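Local coordinates for FrnE protein (Deinococcus radiodurans, PDB 5CO3) that probably acts as a cytoplasmic disulfide oxidoreductase of the DsbA-like thioredoxin-fold family, at residues 31-45 with 205-219. Sequence-based numbering, arbitrary orientation.
Sequences RFESALGQFPQRDQV and AQAPETLLGALSQVW
The short axes of helix 31-38 and helix 208-219 approach to 7.9 Å at an angle of 50°, and the nearest CA atoms across the two segments are those of Ala35 and Pro208. The pair illustrates how the thioredoxin fold of DsbA-like proteins lays two helices on one face of its central sheet: Phe32 and Val45 also reach Val14, while Leu211 and Leu215 reach Phe194 and Leu196. At the crossing a small residue allows close approach, with Ala35 CB 3.4 Å from Pro208 O. The Pro208 ring is a knob in the hole formed by Arg31, Ser34, Ala35 and Gln38. Arg31 stretches past it; NH1 gives a weak hydrogen bond to Ala205 O (2.8 Å), while NE forms a salt bridge with Glu95.

Beyond the helix end, Phe39 turns its ring toward helix 208-219, CG anti to the backbone N (chi1 -179°). Leu215 CB lies over the centre of one face, a CH-pi contact only 4° off the ring normal; the backbone N of Gln41 covers the opposite face, and Trp219 CB meets the edge. The Trp219 indole in turn receives Gln41, whose bent chain stacks its amide, tilted somewhat from the indole plane, near NE1 and CE2. Replacing Trp219 by an alanine would probably set the Gln41 side chain free to turn and open a gap beside Gln44. Gln41 CG sits 3.5 Å from the centroid of the six-membered ring of Trp219.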
loop_
_atom_site.group_PDB
_atom_site.type_symbol
_atom_site.label_atom_id
_atom_site.label_comp_id
_atom_site.label_asym_id
_atom_site.label_seq_id
_atom_site.Cartn_x
_atom_site.Cartn_y
_atom_site.Cartn_z
ATOM N N ARG A 31 -2.643 6.685 -8.224
ATOM C CA ARG A 31 -1.655 7.440 -9.004
ATOM C C ARG A 31 -0.582 6.521 -9.558
ATOM O O ARG A 31 -0.142 6.706 -10.696
ATOM C CB ARG A 31 -1.027 8.550 -8.158
ATOM C CG ARG A 31 -2.043 9.619 -7.776
ATOM C CD ARG A 31 -1.448 10.729 -6.954
ATOM N NE ARG A 31 -2.441 11.769 -6.710
ATOM C CZ ARG A 31 -2.188 12.899 -6.058
ATOM N NH1 ARG A 31 -0.974 13.135 -5.587
ATOM N NH2 ARG A 31 -3.147 13.794 -5.882
ATOM N N PHE A 32 -0.183 5.514 -8.782
ATOM C CA PHE A 32 0.766 4.530 -9.279
ATOM C C PHE A 32 0.153 3.721 -10.432
ATOM O O PHE A 32 0.824 3.423 -11.426
ATOM C CB PHE A 32 1.228 3.585 -8.163
ATOM C CG PHE A 32 2.091 2.456 -8.671
ATOM C CD1 PHE A 32 3.407 2.688 -9.035
ATOM C CD2 PHE A 32 1.576 1.177 -8.815
ATOM C CE1 PHE A 32 4.204 1.660 -9.527
ATOM C CE2 PHE A 32 2.362 0.146 -9.303
ATOM C CZ PHE A 32 3.683 0.387 -9.661
ATOM N N GLU A 33 -1.126 3.373 -10.296
ATOM C CA GLU A 33 -1.816 2.613 -11.337
ATOM C C GLU A 33 -1.923 3.438 -12.630
ATOM O O GLU A 33 -1.778 2.890 -13.731
ATOM C CB GLU A 33 -3.187 2.146 -10.829
ATOM C CG GLU A 33 -3.067 0.920 -9.931
ATOM C CD GLU A 33 -4.307 0.628 -9.108
ATOM O OE1 GLU A 33 -5.273 1.418 -9.156
ATOM O OE2 GLU A 33 -4.302 -0.402 -8.397
ATOM N N SER A 34 -2.123 4.750 -12.507
ATOM C CA SER A 34 -2.103 5.644 -13.678
ATOM C C SER A 34 -0.727 5.635 -14.346
ATOM O O SER A 34 -0.618 5.567 -15.580
ATOM C CB SER A 34 -2.489 7.076 -13.279
ATOM O OG SER A 34 -2.436 7.984 -14.379
ATOM N N ALA A 35 0.329 5.708 -13.540
ATOM C CA ALA A 35 1.694 5.713 -14.072
ATOM C C ALA A 35 2.001 4.413 -14.820
ATOM O O ALA A 35 2.608 4.412 -15.896
ATOM C CB ALA A 35 2.701 5.920 -12.939
ATOM N N LEU A 36 1.577 3.306 -14.221
ATOM C CA LEU A 36 1.795 1.969 -14.759
ATOM C C LEU A 36 1.086 1.820 -16.108
ATOM O O LEU A 36 1.643 1.285 -17.076
ATOM C CB LEU A 36 1.301 0.932 -13.739
ATOM C CG LEU A 36 1.670 -0.535 -13.956
ATOM C CD1 LEU A 36 3.169 -0.703 -14.181
ATOM C CD2 LEU A 36 1.214 -1.364 -12.756
ATOM N N GLY A 37 -0.136 2.339 -16.175
ATOM C CA GLY A 37 -0.888 2.372 -17.417
ATOM C C GLY A 37 -0.184 3.111 -18.544
ATOM O O GLY A 37 -0.296 2.718 -19.703
ATOM N N GLN A 38 0.546 4.176 -18.218
ATOM C CA GLN A 38 1.272 4.942 -19.245
ATOM C C GLN A 38 2.659 4.372 -19.559
ATOM O O GLN A 38 3.355 4.846 -20.460
ATOM C CB GLN A 38 1.408 6.398 -18.804
ATOM C CG GLN A 38 0.086 7.059 -18.477
ATOM C CD GLN A 38 0.264 8.411 -17.820
ATOM O OE1 GLN A 38 1.019 9.257 -18.310
ATOM N NE2 GLN A 38 -0.430 8.623 -16.694
ATOM N N PHE A 39 3.064 3.356 -18.808
ATOM C CA PHE A 39 4.409 2.806 -18.915
ATOM C C PHE A 39 4.468 1.640 -19.904
ATOM O O PHE A 39 3.860 0.589 -19.673
ATOM C CB PHE A 39 4.884 2.367 -17.527
ATOM C CG PHE A 39 6.269 1.791 -17.510
ATOM C CD1 PHE A 39 7.339 2.494 -18.047
ATOM C CD2 PHE A 39 6.508 0.555 -16.930
ATOM C CE1 PHE A 39 8.616 1.968 -18.013
ATOM C CE2 PHE A 39 7.784 0.022 -16.896
ATOM C CZ PHE A 39 8.842 0.732 -17.441
ATOM N N PRO A 40 5.192 1.824 -21.019
ATOM C CA PRO A 40 5.181 0.828 -22.092
ATOM C C PRO A 40 5.568 -0.571 -21.630
ATOM O O PRO A 40 4.997 -1.543 -22.119
ATOM C CB PRO A 40 6.210 1.377 -23.087
ATOM C CG PRO A 40 6.185 2.831 -22.868
ATOM C CD PRO A 40 5.960 3.023 -21.388
ATOM N N GLN A 41 6.503 -0.671 -20.691
ATOM C CA GLN A 41 6.966 -1.981 -20.238
ATOM C C GLN A 41 6.238 -2.439 -18.968
ATOM O O GLN A 41 6.793 -3.187 -18.168
ATOM C CB GLN A 41 8.478 -1.956 -20.004
ATOM C CG GLN A 41 9.290 -1.780 -21.295
ATOM C CD GLN A 41 9.289 -0.353 -21.823
ATOM O OE1 GLN A 41 8.962 0.592 -21.103
ATOM N NE2 GLN A 41 9.654 -0.193 -23.087
ATOM N N ARG A 42 4.986 -2.014 -18.817
ATOM C CA ARG A 42 4.199 -2.299 -17.608
ATOM C C ARG A 42 4.124 -3.791 -17.268
ATOM O O ARG A 42 4.031 -4.150 -16.106
ATOM C CB ARG A 42 2.783 -1.739 -17.763
ATOM C CG ARG A 42 1.943 -2.456 -18.820
ATOM C CD ARG A 42 0.626 -1.741 -19.106
ATOM N NE ARG A 42 0.826 -0.444 -19.738
ATOM C CZ ARG A 42 0.969 -0.254 -21.050
ATOM N NH1 ARG A 42 0.938 -1.279 -21.893
ATOM N NH2 ARG A 42 1.148 0.970 -21.523
ATOM N N ASP A 43 4.183 -4.650 -18.280
ATOM C CA ASP A 43 4.101 -6.094 -18.074
ATOM C C ASP A 43 5.335 -6.653 -17.384
ATOM O O ASP A 43 5.302 -7.760 -16.843
ATOM C CB ASP A 43 3.892 -6.815 -19.404
ATOM C CG ASP A 43 2.514 -6.580 -19.980
ATOM O OD1 ASP A 43 1.638 -6.076 -19.246
ATOM O OD2 ASP A 43 2.300 -6.913 -21.162
ATOM N N GLN A 44 6.421 -5.887 -17.393
ATOM C CA GLN A 44 7.643 -6.329 -16.731
ATOM C C GLN A 44 7.696 -5.911 -15.263
ATOM O O GLN A 44 8.632 -6.258 -14.548
ATOM C CB GLN A 44 8.872 -5.791 -17.461
ATOM C CG GLN A 44 8.925 -6.150 -18.933
ATOM C CD GLN A 44 8.553 -7.591 -19.188
ATOM O OE1 GLN A 44 9.172 -8.508 -18.647
ATOM N NE2 GLN A 44 7.530 -7.802 -20.011
ATOM N N VAL A 45 6.691 -5.176 -14.808
ATOM C CA VAL A 45 6.715 -4.652 -13.443
ATOM C C VAL A 45 6.109 -5.625 -12.448
ATOM O O VAL A 45 5.019 -6.148 -12.667
ATOM C CB VAL A 45 5.973 -3.313 -13.350
ATOM C CG1 VAL A 45 6.059 -2.754 -11.942
ATOM C CG2 VAL A 45 6.571 -2.334 -14.337
ATOM N N ALA A 205 2.325 10.025 -1.756
ATOM C CA ALA A 205 1.492 9.785 -2.929
ATOM C C ALA A 205 1.790 10.794 -4.029
ATOM O O ALA A 205 1.013 11.723 -4.269
ATOM C CB ALA A 205 0.012 9.839 -2.551
ATOM N N GLN A 206 2.917 10.602 -4.704
ATOM C CA GLN A 206 3.368 11.551 -5.709
ATOM C C GLN A 206 2.617 11.419 -7.032
ATOM O O GLN A 206 1.924 10.430 -7.279
ATOM C CB GLN A 206 4.876 11.394 -5.935
ATOM C CG GLN A 206 5.670 11.584 -4.662
ATOM C CD GLN A 206 6.936 12.401 -4.844
ATOM O OE1 GLN A 206 7.125 13.086 -5.856
ATOM N NE2 GLN A 206 7.815 12.336 -3.852
ATOM N N ALA A 207 2.770 12.438 -7.875
ATOM C CA ALA A 207 2.094 12.495 -9.167
ATOM C C ALA A 207 2.430 11.283 -10.025
ATOM O O ALA A 207 3.527 10.732 -9.916
ATOM C CB ALA A 207 2.473 13.787 -9.908
ATOM N N PRO A 208 1.477 10.849 -10.867
ATOM C CA PRO A 208 1.760 9.745 -11.783
ATOM C C PRO A 208 3.008 10.028 -12.627
ATOM O O PRO A 208 3.802 9.116 -12.835
ATOM C CB PRO A 208 0.509 9.683 -12.664
ATOM C CG PRO A 208 -0.560 10.287 -11.853
ATOM C CD PRO A 208 0.088 11.328 -10.989
ATOM N N GLU A 209 3.177 11.277 -13.063
ATOM C CA GLU A 209 4.328 11.665 -13.881
ATOM C C GLU A 209 5.641 11.309 -13.189
ATOM O O GLU A 209 6.570 10.830 -13.827
ATOM C CB GLU A 209 4.287 13.168 -14.197
ATOM C CG GLU A 209 3.153 13.590 -15.131
ATOM C CD GLU A 209 1.806 13.746 -14.433
ATOM O OE1 GLU A 209 1.740 13.614 -13.190
ATOM O OE2 GLU A 209 0.807 14.003 -15.140
ATOM N N THR A 210 5.700 11.550 -11.883
ATOM C CA THR A 210 6.874 11.239 -11.070
ATOM C C THR A 210 7.152 9.734 -10.985
ATOM O O THR A 210 8.285 9.282 -11.179
ATOM C CB THR A 210 6.707 11.802 -9.641
ATOM O OG1 THR A 210 6.576 13.227 -9.706
ATOM C CG2 THR A 210 7.901 11.454 -8.774
ATOM N N LEU A 211 6.114 8.961 -10.693
ATOM C CA LEU A 211 6.233 7.509 -10.654
ATOM C C LEU A 211 6.538 6.920 -12.042
ATOM O O LEU A 211 7.341 5.995 -12.159
ATOM C CB LEU A 211 4.954 6.895 -10.067
ATOM C CG LEU A 211 4.767 7.135 -8.566
ATOM C CD1 LEU A 211 3.335 6.842 -8.150
ATOM C CD2 LEU A 211 5.758 6.282 -7.767
ATOM N N LEU A 212 5.924 7.467 -13.095
ATOM C CA LEU A 212 6.245 7.054 -14.463
ATOM C C LEU A 212 7.712 7.366 -14.793
ATOM O O LEU A 212 8.395 6.582 -15.449
ATOM C CB LEU A 212 5.318 7.746 -15.473
ATOM C CG LEU A 212 5.586 7.513 -16.971
ATOM C CD1 LEU A 212 5.492 6.037 -17.313
ATOM C CD2 LEU A 212 4.605 8.318 -17.806
ATOM N N GLY A 213 8.188 8.510 -14.317
ATOM C CA GLY A 213 9.564 8.903 -14.537
ATOM C C GLY A 213 10.521 7.937 -13.870
ATOM O O GLY A 213 11.560 7.595 -14.421
ATOM N N ALA A 214 10.168 7.498 -12.668
ATOM C CA ALA A 214 10.991 6.545 -11.933
ATOM C C ALA A 214 11.018 5.181 -12.624
ATOM O O ALA A 214 12.080 4.593 -12.805
ATOM C CB ALA A 214 10.481 6.406 -10.502
ATOM N N LEU A 215 9.841 4.678 -12.994
ATOM C CA LEU A 215 9.750 3.438 -13.762
ATOM C C LEU A 215 10.633 3.507 -15.003
ATOM O O LEU A 215 11.421 2.592 -15.275
ATOM C CB LEU A 215 8.300 3.170 -14.163
ATOM C CG LEU A 215 7.353 2.737 -13.037
ATOM C CD1 LEU A 215 5.931 2.741 -13.541
ATOM C CD2 LEU A 215 7.751 1.356 -12.513
ATOM N N SER A 216 10.505 4.615 -15.734
ATOM C CA SER A 216 11.231 4.838 -16.978
ATOM C C SER A 216 12.733 4.929 -16.751
ATOM O O SER A 216 13.519 4.429 -17.557
ATOM C CB SER A 216 10.750 6.125 -17.663
ATOM O OG SER A 216 9.348 6.110 -17.861
ATOM N N GLN A 217 13.131 5.585 -15.665
ATOM C CA GLN A 217 14.548 5.717 -15.360
ATOM C C GLN A 217 15.133 4.350 -15.034
ATOM O O GLN A 217 16.215 4.001 -15.495
ATOM C CB GLN A 217 14.776 6.685 -14.197
ATOM C CG GLN A 217 16.222 6.739 -13.720
ATOM C CD GLN A 217 16.479 7.856 -12.723
ATOM O OE1 GLN A 217 15.704 8.809 -12.622
ATOM N NE2 GLN A 217 17.575 7.743 -11.982
ATOM N N VAL A 218 14.405 3.569 -14.244
ATOM C CA VAL A 218 14.892 2.254 -13.854
ATOM C C VAL A 218 15.015 1.335 -15.061
ATOM O O VAL A 218 16.034 0.667 -15.223
ATOM C CB VAL A 218 13.984 1.604 -12.798
ATOM C CG1 VAL A 218 14.375 0.149 -12.583
ATOM C CG2 VAL A 218 14.066 2.380 -11.503
ATOM N N TRP A 219 14.000 1.316 -15.923
ATOM C CA TRP A 219 14.073 0.506 -17.145
ATOM C C TRP A 219 15.276 0.900 -18.003
ATOM O O TRP A 219 16.000 0.042 -18.522
ATOM C CB TRP A 219 12.790 0.637 -17.970
ATOM C CG TRP A 219 12.817 -0.204 -19.204
ATOM C CD1 TRP A 219 13.182 0.192 -20.460
ATOM C CD2 TRP A 219 12.486 -1.593 -19.303
ATOM N NE1 TRP A 219 13.091 -0.861 -21.332
ATOM C CE2 TRP A 219 12.671 -1.972 -20.648
ATOM C CE3 TRP A 219 12.048 -2.554 -18.387
ATOM C CZ2 TRP A 219 12.431 -3.265 -21.101
ATOM C CZ3 TRP A 219 11.811 -3.840 -18.835
ATOM C CH2 TRP A 219 12.000 -4.184 -20.182
#